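Local coordinates for amino Transferase (Eubacterium rectale, PDB 3ELE), which probably transfers amino groups between amino acids and keto acids, as a pyridoxal-5'-phosphate-dependent aminotransferase of class I and II, at residues 139-142 against 147-150; 150-155 against 162-167; 260-265 against 274-279. All coordinates share one frame; numbering follows the deposited sequence.

Contact 1. Residues 139-142 against 147-150; sequences VFVN and RLVE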
loop_
_atom_site.group_PDB
_atom_site.type_symbol
_atom_site.label_atom_id
_atom_site.label_comp_id
_atom_site.label_asym_id
_atom_site.label_seq_id
_atom_site.Cartn_x
_atom_site.Cartn_y
_atom_site.Cartn_z
ATOM N N VAL A 139 -0.015 0.994 -16.328
ATOM C CA VAL A 139 -0.770 0.185 -15.353
ATOM C C VAL A 139 -1.470 1.076 -14.327
ATOM O O VAL A 139 -2.633 0.856 -14.048
ATOM C CB VAL A 139 0.123 -0.821 -14.623
ATOM C CG1 VAL A 139 -0.652 -1.527 -13.470
ATOM C CG2 VAL A 139 0.719 -1.806 -15.632
ATOM N N PHE A 140 -0.752 2.071 -13.793
ATOM C CA PHE A 140 -1.306 2.987 -12.799
ATOM C C PHE A 140 -2.411 3.867 -13.400
ATOM O O PHE A 140 -3.473 4.046 -12.769
ATOM C CB PHE A 140 -0.230 3.855 -12.110
ATOM C CG PHE A 140 0.939 3.075 -11.510
ATOM C CD1 PHE A 140 0.758 1.836 -10.892
ATOM C CD2 PHE A 140 2.208 3.638 -11.497
ATOM C CE1 PHE A 140 1.851 1.146 -10.318
ATOM C CE2 PHE A 140 3.297 2.962 -10.931
ATOM C CZ PHE A 140 3.104 1.718 -10.336
ATOM N N VAL A 141 -2.187 4.374 -14.613
ATOM C CA VAL A 141 -3.203 5.197 -15.325
ATOM C C VAL A 141 -4.458 4.379 -15.660
ATOM O O VAL A 141 -5.602 4.847 -15.437
ATOM C CB VAL A 141 -2.593 5.868 -16.595
ATOM C CG1 VAL A 141 -3.642 6.376 -17.528
ATOM C CG2 VAL A 141 -1.654 7.003 -16.191
ATOM N N ASN A 142 -4.245 3.189 -16.225
ATOM C CA ASN A 142 -5.328 2.242 -16.517
ATOM C C ASN A 142 -6.027 1.790 -15.250
ATOM O O ASN A 142 -7.254 1.722 -15.240
ATOM C CB ASN A 142 -4.841 1.012 -17.297
ATOM C CG ASN A 142 -4.413 1.323 -18.727
ATOM O OD1 ASN A 142 -3.892 0.446 -19.388
ATOM N ND2 ASN A 142 -4.623 2.555 -19.203
ATOM N N ARG A 147 -6.569 6.747 -19.567
ATOM C CA ARG A 147 -5.734 6.265 -20.651
ATOM C C ARG A 147 -4.423 7.034 -20.764
ATOM O O ARG A 147 -4.323 8.180 -20.356
ATOM C CB ARG A 147 -6.525 6.258 -21.960
ATOM C CG ARG A 147 -7.465 5.038 -22.047
ATOM C CD ARG A 147 -7.969 4.845 -23.449
ATOM N NE ARG A 147 -8.848 5.940 -23.856
ATOM C CZ ARG A 147 -9.300 6.141 -25.097
ATOM N NH1 ARG A 147 -8.945 5.334 -26.102
ATOM N NH2 ARG A 147 -10.128 7.166 -25.338
ATOM N N LEU A 148 -3.415 6.350 -21.282
ATOM C CA LEU A 148 -2.087 6.903 -21.422
ATOM C C LEU A 148 -1.880 7.356 -22.867
ATOM O O LEU A 148 -2.274 6.658 -23.804
ATOM C CB LEU A 148 -1.047 5.872 -21.037
ATOM C CG LEU A 148 0.385 6.388 -20.936
ATOM C CD1 LEU A 148 0.513 7.354 -19.742
ATOM C CD2 LEU A 148 1.330 5.220 -20.800
ATOM N N VAL A 149 -1.288 8.534 -23.025
ATOM C CA VAL A 149 -0.957 9.126 -24.328
ATOM C C VAL A 149 0.558 9.345 -24.307
ATOM O O VAL A 149 1.061 9.993 -23.408
ATOM C CB VAL A 149 -1.735 10.440 -24.513
ATOM C CG1 VAL A 149 -1.296 11.199 -25.779
ATOM C CG2 VAL A 149 -3.182 10.125 -24.574
ATOM N N GLU A 150 1.273 8.763 -25.269
ATOM C CA GLU A 150 2.725 8.875 -25.370
ATOM C C GLU A 150 3.143 9.987 -26.298
ATOM O O GLU A 150 2.656 10.037 -27.426
ATOM C CB GLU A 150 3.338 7.591 -25.940
ATOM C CG GLU A 150 3.086 6.358 -25.112
ATOM C CD GLU A 150 3.713 5.089 -25.689
ATOM O OE1 GLU A 150 4.530 5.158 -26.632
ATOM O OE2 GLU A 150 3.409 4.009 -25.141
HETATM O O HOH W 1 -3.999 3.279 -22.345
#
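Val141, on the last turn of helix 136-143, lays its two methyls on the start of strand 147-151, the edge strand into which the helix leads in the beta-alpha-beta unit 126-130, 136-143, 147-151. With CG1 anti to the backbone N (chi1 164°), that methyl is turned onto the backbone itself: CG1 sits 3.4 Å from Arg147 C, over the peptide group between Arg147 and Leu148. The other branch, CG2, meets the side chain of Leu148 at CD1, 4.2 Å away, and the two side chains cross at about a right angle. Phe116 of helix 108-119 and Phe127 of the neighbouring strand also pack on Val141, and Val141 itself is buried.

Toward the open side the contact turns polar. Arg147 sets off away from the helix at CB, and Asn142 stands beside its backbone, ND2 4.1 Å from Arg147 CA. The amide of Asn142 is held at both ends by its own neighbourhood, OD1 accepting from Lys138 NZ and ND2 donating to Ala146 O. One water also bridges the segments: it accepts from Asn142 ND2 at 3.3 Å and, weakly, from Leu148 N.

Contact 2. Residues 150-155 against 162-167; sequences EVPADT and FDALEE
Val151, the last residue of strand 147-151, points its side chain at helix 162-167 and meets it with both branches. The bond from CA to CB already points at the helix, and the fork at CB divides the work. CG1, anti to the backbone N (chi1 178°), reaches Ala164 CB at 3.7 Å and stands 3.8 Å from Leu165 N, so it rests partly on helix backbone. CG2, on the other branch, lies 3.8 Å from Leu165 CD1 and 3.9 Å from Leu165 CA, where the two side chains run obliquely to each other. Beyond the strand end, Pro152 adds a looser touch, its ring carbon CD 4.2 Å from Ala164 CB; that methyl thus has Val151 and Pro152 as neighbours.

This short helix follows the edge strand after a loop and lies against the central sheet of the aminotransferase large domain. Leu165 also packs on Ile128 of strand 126-130 and on Leu197 of helix 191-208, while Val151 touches Ile128 and Ile130. An alanine in place of Val151 would lose both methyls, which is likely to leave Ala164 CB and Leu165 CD1 without their main partner across the contact and open a gap between strand and helix.

No hydrogen bond or charge pair joins the two segments. Ala164 N and O are bonded to Asp161 OD1 and Arg168 NH1. With only carbon contacts between the side chains, what joins strand end and helix directly is the fit and burial of apolar surface.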
loop_
_atom_site.group_PDB
_atom_site.type_symbol
_atom_site.label_atom_id
_atom_site.label_comp_id
_atom_site.label_asym_id
_atom_site.label_seq_id
_atom_site.Cartn_x
_atom_site.Cartn_y
_atom_site.Cartn_z
ATOM N N GLU A 150 1.273 8.763 -25.269
ATOM C CA GLU A 150 2.725 8.875 -25.370
ATOM C C GLU A 150 3.143 9.987 -26.298
ATOM O O GLU A 150 2.656 10.037 -27.426
ATOM C CB GLU A 150 3.338 7.591 -25.940
ATOM C CG GLU A 150 3.086 6.358 -25.112
ATOM C CD GLU A 150 3.713 5.089 -25.689
ATOM O OE1 GLU A 150 4.530 5.158 -26.632
ATOM O OE2 GLU A 150 3.409 4.009 -25.141
ATOM N N VAL A 151 4.056 10.852 -25.832
ATOM C CA VAL A 151 4.679 11.843 -26.706
ATOM C C VAL A 151 5.947 11.165 -27.265
ATOM O O VAL A 151 6.764 10.641 -26.467
ATOM C CB VAL A 151 5.020 13.156 -26.005
ATOM C CG1 VAL A 151 5.715 14.117 -26.990
ATOM C CG2 VAL A 151 3.764 13.789 -25.436
ATOM N N PRO A 152 6.103 11.107 -28.620
ATOM C CA PRO A 152 7.334 10.536 -29.211
ATOM C C PRO A 152 8.621 11.202 -28.705
ATOM O O PRO A 152 8.643 12.415 -28.454
ATOM C CB PRO A 152 7.160 10.773 -30.713
ATOM C CG PRO A 152 5.717 10.856 -30.904
ATOM C CD PRO A 152 5.150 11.500 -29.677
ATOM N N ALA A 153 9.671 10.402 -28.573
ATOM C CA ALA A 153 10.923 10.863 -27.992
ATOM C C ALA A 153 11.661 11.947 -28.795
ATOM O O ALA A 153 11.584 11.998 -30.031
ATOM C CB ALA A 153 11.887 9.668 -27.739
ATOM N N ASP A 154 12.314 12.833 -28.042
ATOM C CA ASP A 154 13.276 13.784 -28.563
ATOM C C ASP A 154 14.556 12.956 -28.480
ATOM O O ASP A 154 15.210 12.916 -27.446
ATOM C CB ASP A 154 13.372 15.025 -27.672
ATOM C CG ASP A 154 14.623 15.846 -27.917
ATOM O OD1 ASP A 154 15.178 15.787 -29.034
ATOM O OD2 ASP A 154 15.068 16.540 -26.969
ATOM N N THR A 155 14.899 12.279 -29.566
ATOM C CA THR A 155 16.132 11.466 -29.600
ATOM C C THR A 155 17.410 12.304 -29.817
ATOM O O THR A 155 18.508 11.760 -29.708
ATOM C CB THR A 155 16.025 10.328 -30.644
ATOM O OG1 THR A 155 15.592 10.878 -31.888
ATOM C CG2 THR A 155 15.003 9.254 -30.173
ATOM N N PHE A 162 8.147 19.745 -27.800
ATOM C CA PHE A 162 6.979 20.581 -27.457
ATOM C C PHE A 162 5.889 20.657 -28.513
ATOM O O PHE A 162 4.723 20.805 -28.149
ATOM C CB PHE A 162 7.398 21.977 -26.987
ATOM C CG PHE A 162 8.119 21.959 -25.672
ATOM C CD1 PHE A 162 7.418 21.676 -24.484
ATOM C CD2 PHE A 162 9.502 22.161 -25.611
ATOM C CE1 PHE A 162 8.073 21.623 -23.258
ATOM C CE2 PHE A 162 10.170 22.107 -24.386
ATOM C CZ PHE A 162 9.458 21.844 -23.207
ATOM N N ASP A 163 6.256 20.541 -29.794
ATOM C CA ASP A 163 5.266 20.497 -30.891
ATOM C C ASP A 163 4.399 19.229 -30.772
ATOM O O ASP A 163 3.150 19.319 -30.759
ATOM C CB ASP A 163 5.940 20.580 -32.273
ATOM C CG ASP A 163 6.477 21.996 -32.603
ATOM O OD1 ASP A 163 6.336 22.929 -31.786
ATOM O OD2 ASP A 163 7.037 22.182 -33.710
ATOM N N ALA A 164 5.075 18.081 -30.639
ATOM C CA ALA A 164 4.428 16.778 -30.458
ATOM C C ALA A 164 3.569 16.797 -29.188
ATOM O O ALA A 164 2.417 16.381 -29.233
ATOM C CB ALA A 164 5.478 15.636 -30.378
ATOM N N LEU A 165 4.097 17.342 -28.084
ATOM C CA LEU A 165 3.341 17.416 -26.819
ATOM C C LEU A 165 2.082 18.250 -26.974
ATOM O O LEU A 165 1.008 17.764 -26.646
ATOM C CB LEU A 165 4.172 17.946 -25.641
ATOM C CG LEU A 165 3.461 18.240 -24.300
ATOM C CD1 LEU A 165 2.574 17.059 -23.821
ATOM C CD2 LEU A 165 4.483 18.646 -23.246
ATOM N N GLU A 166 2.231 19.480 -27.477
ATOM C CA GLU A 166 1.107 20.404 -27.672
ATOM C C GLU A 166 -0.014 19.808 -28.530
ATOM O O GLU A 166 -1.197 20.026 -28.253
ATOM C CB GLU A 166 1.593 21.728 -28.289
ATOM C CG GLU A 166 0.477 22.774 -28.415
ATOM C CD GLU A 166 0.937 24.174 -28.760
ATOM O OE1 GLU A 166 2.146 24.409 -28.963
ATOM O OE2 GLU A 166 0.053 25.052 -28.823
ATOM N N GLU A 167 0.378 19.078 -29.574
ATOM C CA GLU A 167 -0.548 18.406 -30.497
ATOM C C GLU A 167 -1.367 17.297 -29.803
ATOM O O GLU A 167 -2.507 17.048 -30.185
ATOM C CB GLU A 167 0.242 17.853 -31.698
ATOM C CG GLU A 167 -0.583 17.335 -32.865
ATOM C CD GLU A 167 0.261 16.709 -33.992
ATOM O OE1 GLU A 167 1.520 16.773 -33.967
ATOM O OE2 GLU A 167 -0.357 16.140 -34.921
#

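Contact 3. Residues 260-265 against 274-279; sequences VLVPDE and AAVCGA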
loop_
_atom_site.group_PDB
_atom_site.type_symbol
_atom_site.label_atom_id
_atom_site.label_comp_id
_atom_site.label_asym_id
_atom_site.label_seq_id
_atom_site.Cartn_x
_atom_site.Cartn_y
_atom_site.Cartn_z
ATOM N N VAL A 260 3.489 12.251 -1.405
ATOM C CA VAL A 260 2.838 13.080 -2.400
ATOM C C VAL A 260 2.870 14.490 -1.775
ATOM O O VAL A 260 2.430 14.691 -0.629
ATOM C CB VAL A 260 1.391 12.678 -2.712
ATOM C CG1 VAL A 260 0.748 13.719 -3.651
ATOM C CG2 VAL A 260 1.348 11.276 -3.362
ATOM N N LEU A 261 3.394 15.448 -2.530
ATOM C CA LEU A 261 3.496 16.830 -2.090
ATOM C C LEU A 261 2.420 17.607 -2.831
ATOM O O LEU A 261 2.402 17.591 -4.073
ATOM C CB LEU A 261 4.886 17.354 -2.422
ATOM C CG LEU A 261 5.259 18.808 -2.191
ATOM C CD1 LEU A 261 5.034 19.230 -0.769
ATOM C CD2 LEU A 261 6.713 18.986 -2.625
ATOM N N VAL A 262 1.516 18.243 -2.077
ATOM C CA VAL A 262 0.396 19.056 -2.630
ATOM C C VAL A 262 0.610 20.553 -2.247
ATOM O O VAL A 262 0.208 20.964 -1.153
ATOM C CB VAL A 262 -0.985 18.553 -2.128
ATOM C CG1 VAL A 262 -2.129 19.343 -2.780
ATOM C CG2 VAL A 262 -1.177 17.067 -2.430
ATOM N N PRO A 263 1.214 21.376 -3.144
ATOM C CA PRO A 263 1.432 22.815 -2.836
ATOM C C PRO A 263 0.156 23.612 -2.573
ATOM O O PRO A 263 -0.911 23.228 -3.038
ATOM C CB PRO A 263 2.125 23.352 -4.109
ATOM C CG PRO A 263 2.660 22.153 -4.789
ATOM C CD PRO A 263 1.726 21.048 -4.484
ATOM N N ASP A 264 0.284 24.712 -1.839
ATOM C CA ASP A 264 -0.833 25.617 -1.594
ATOM C C ASP A 264 -1.280 26.320 -2.883
ATOM O O ASP A 264 -2.458 26.631 -3.011
ATOM C CB ASP A 264 -0.511 26.670 -0.501
ATOM C CG ASP A 264 -0.543 26.104 0.920
ATOM O OD1 ASP A 264 -0.763 24.890 1.133
ATOM O OD2 ASP A 264 -0.344 26.914 1.854
ATOM N N GLU A 265 -0.364 26.493 -3.846
ATOM C CA GLU A 265 -0.640 27.214 -5.098
ATOM C C GLU A 265 -1.407 26.428 -6.146
ATOM O O GLU A 265 -1.681 26.965 -7.203
ATOM C CB GLU A 265 0.640 27.828 -5.709
ATOM C CG GLU A 265 1.290 28.927 -4.843
ATOM C CD GLU A 265 1.931 28.407 -3.566
ATOM O OE1 GLU A 265 2.399 27.252 -3.551
ATOM O OE2 GLU A 265 1.970 29.145 -2.573
ATOM N N ALA A 274 -7.814 16.701 -0.173
ATOM C CA ALA A 274 -8.905 15.813 0.243
ATOM C C ALA A 274 -8.972 14.612 -0.702
ATOM O O ALA A 274 -9.005 13.480 -0.221
ATOM C CB ALA A 274 -10.259 16.565 0.295
ATOM N N ALA A 275 -8.903 14.847 -2.025
ATOM C CA ALA A 275 -8.951 13.754 -3.035
ATOM C C ALA A 275 -7.729 12.810 -2.939
ATOM O O ALA A 275 -7.841 11.614 -3.171
ATOM C CB ALA A 275 -9.088 14.313 -4.432
ATOM N N VAL A 276 -6.574 13.376 -2.611
ATOM C CA VAL A 276 -5.352 12.602 -2.349
ATOM C C VAL A 276 -5.601 11.663 -1.160
ATOM O O VAL A 276 -5.473 10.461 -1.327
ATOM C CB VAL A 276 -4.131 13.523 -2.189
ATOM C CG1 VAL A 276 -2.881 12.757 -1.628
ATOM C CG2 VAL A 276 -3.827 14.184 -3.555
ATOM N N CYS A 277 -6.017 12.194 -0.002
ATOM C CA CYS A 277 -6.418 11.358 1.165
ATOM C C CYS A 277 -7.475 10.290 0.828
ATOM O O CYS A 277 -7.324 9.122 1.209
ATOM C CB CYS A 277 -6.935 12.217 2.321
ATOM S SG CYS A 277 -5.688 13.339 2.993
ATOM N N GLY A 278 -8.521 10.686 0.112
ATOM C CA GLY A 278 -9.555 9.758 -0.330
ATOM C C GLY A 278 -9.056 8.650 -1.255
ATOM O O GLY A 278 -9.483 7.515 -1.127
ATOM N N ALA A 279 -8.158 8.999 -2.179
ATOM C CA ALA A 279 -7.551 8.039 -3.095
ATOM C C ALA A 279 -6.706 7.027 -2.311
ATOM O O ALA A 279 -6.811 5.822 -2.553
ATOM C CB ALA A 279 -6.721 8.756 -4.169
#
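Val276 projects from helix 269-282 and overlaps Val260 and Val262 of the 260-265 segment, giving one methyl to each. Its CG1 is 4.3 Å from Val260 CG1, and its CG2 is 4.1 Å from Val262 CG2. With CG1 anti to the backbone N (chi1 168°) and CG2 anti to the carbonyl carbon, the two methyls spread apart, one toward each valine. Val260 and Val262 are two residues apart on an extended backbone, and both point toward the helix, with Leu261 between them turned to the other side. Against Val262 the approach is antiparallel in sense, the two side chains sliding past each other in opposite directions.

The 260-265 segment starts at the end of strand 258-261, the antiparallel member of the seven-stranded mixed sheet that forms the core of the large domain in class I and II aminotransferases. The chain then leaves the sheet, turns back as helix 269-282, and packs that helix against the sheet at its 102-105 edge, next to strand 258-261. Val276 also touches Tyr103 on strand 102-105 and Ile114 on helix 108-119, and Val260 lies on Thr105 and Ser111, so the outermost strand and a second helix cover Val260 and Val276. Val262 also touches Lys269 and Tyr273, earlier on the same helix as Val276.

Another face of the helix meets the second subunit, where Ala274, Ala275 and Cys277 pack on Tyr9, Val4 and Gly12 of that chain. The helical bond from Gly278 N to Ala274 O (2.9 Å) spans the turn that carries Val276.

How the contacts relate
All three contacts dress the same mixed sheet, but at different places. Contacts 1 and 2 share strand 147-151, one edge of the sheet: contact 1 uses its start and contact 2 its end. Glu150, common to both, touches across neither; the contact centres are 16 Å apart. Contact 3 lies near the other edge, about 19 Å from contact 2 between nearest atoms. Contacts 2 and 3 are buried and purely apolar across their segments, whereas contact 1 is only partly buried and adds a bridging water, weakly bonded on the strand side. The helix segments of contacts 1 and 3 also pack on the second subunit, through other residues; no other chain touches contact 2.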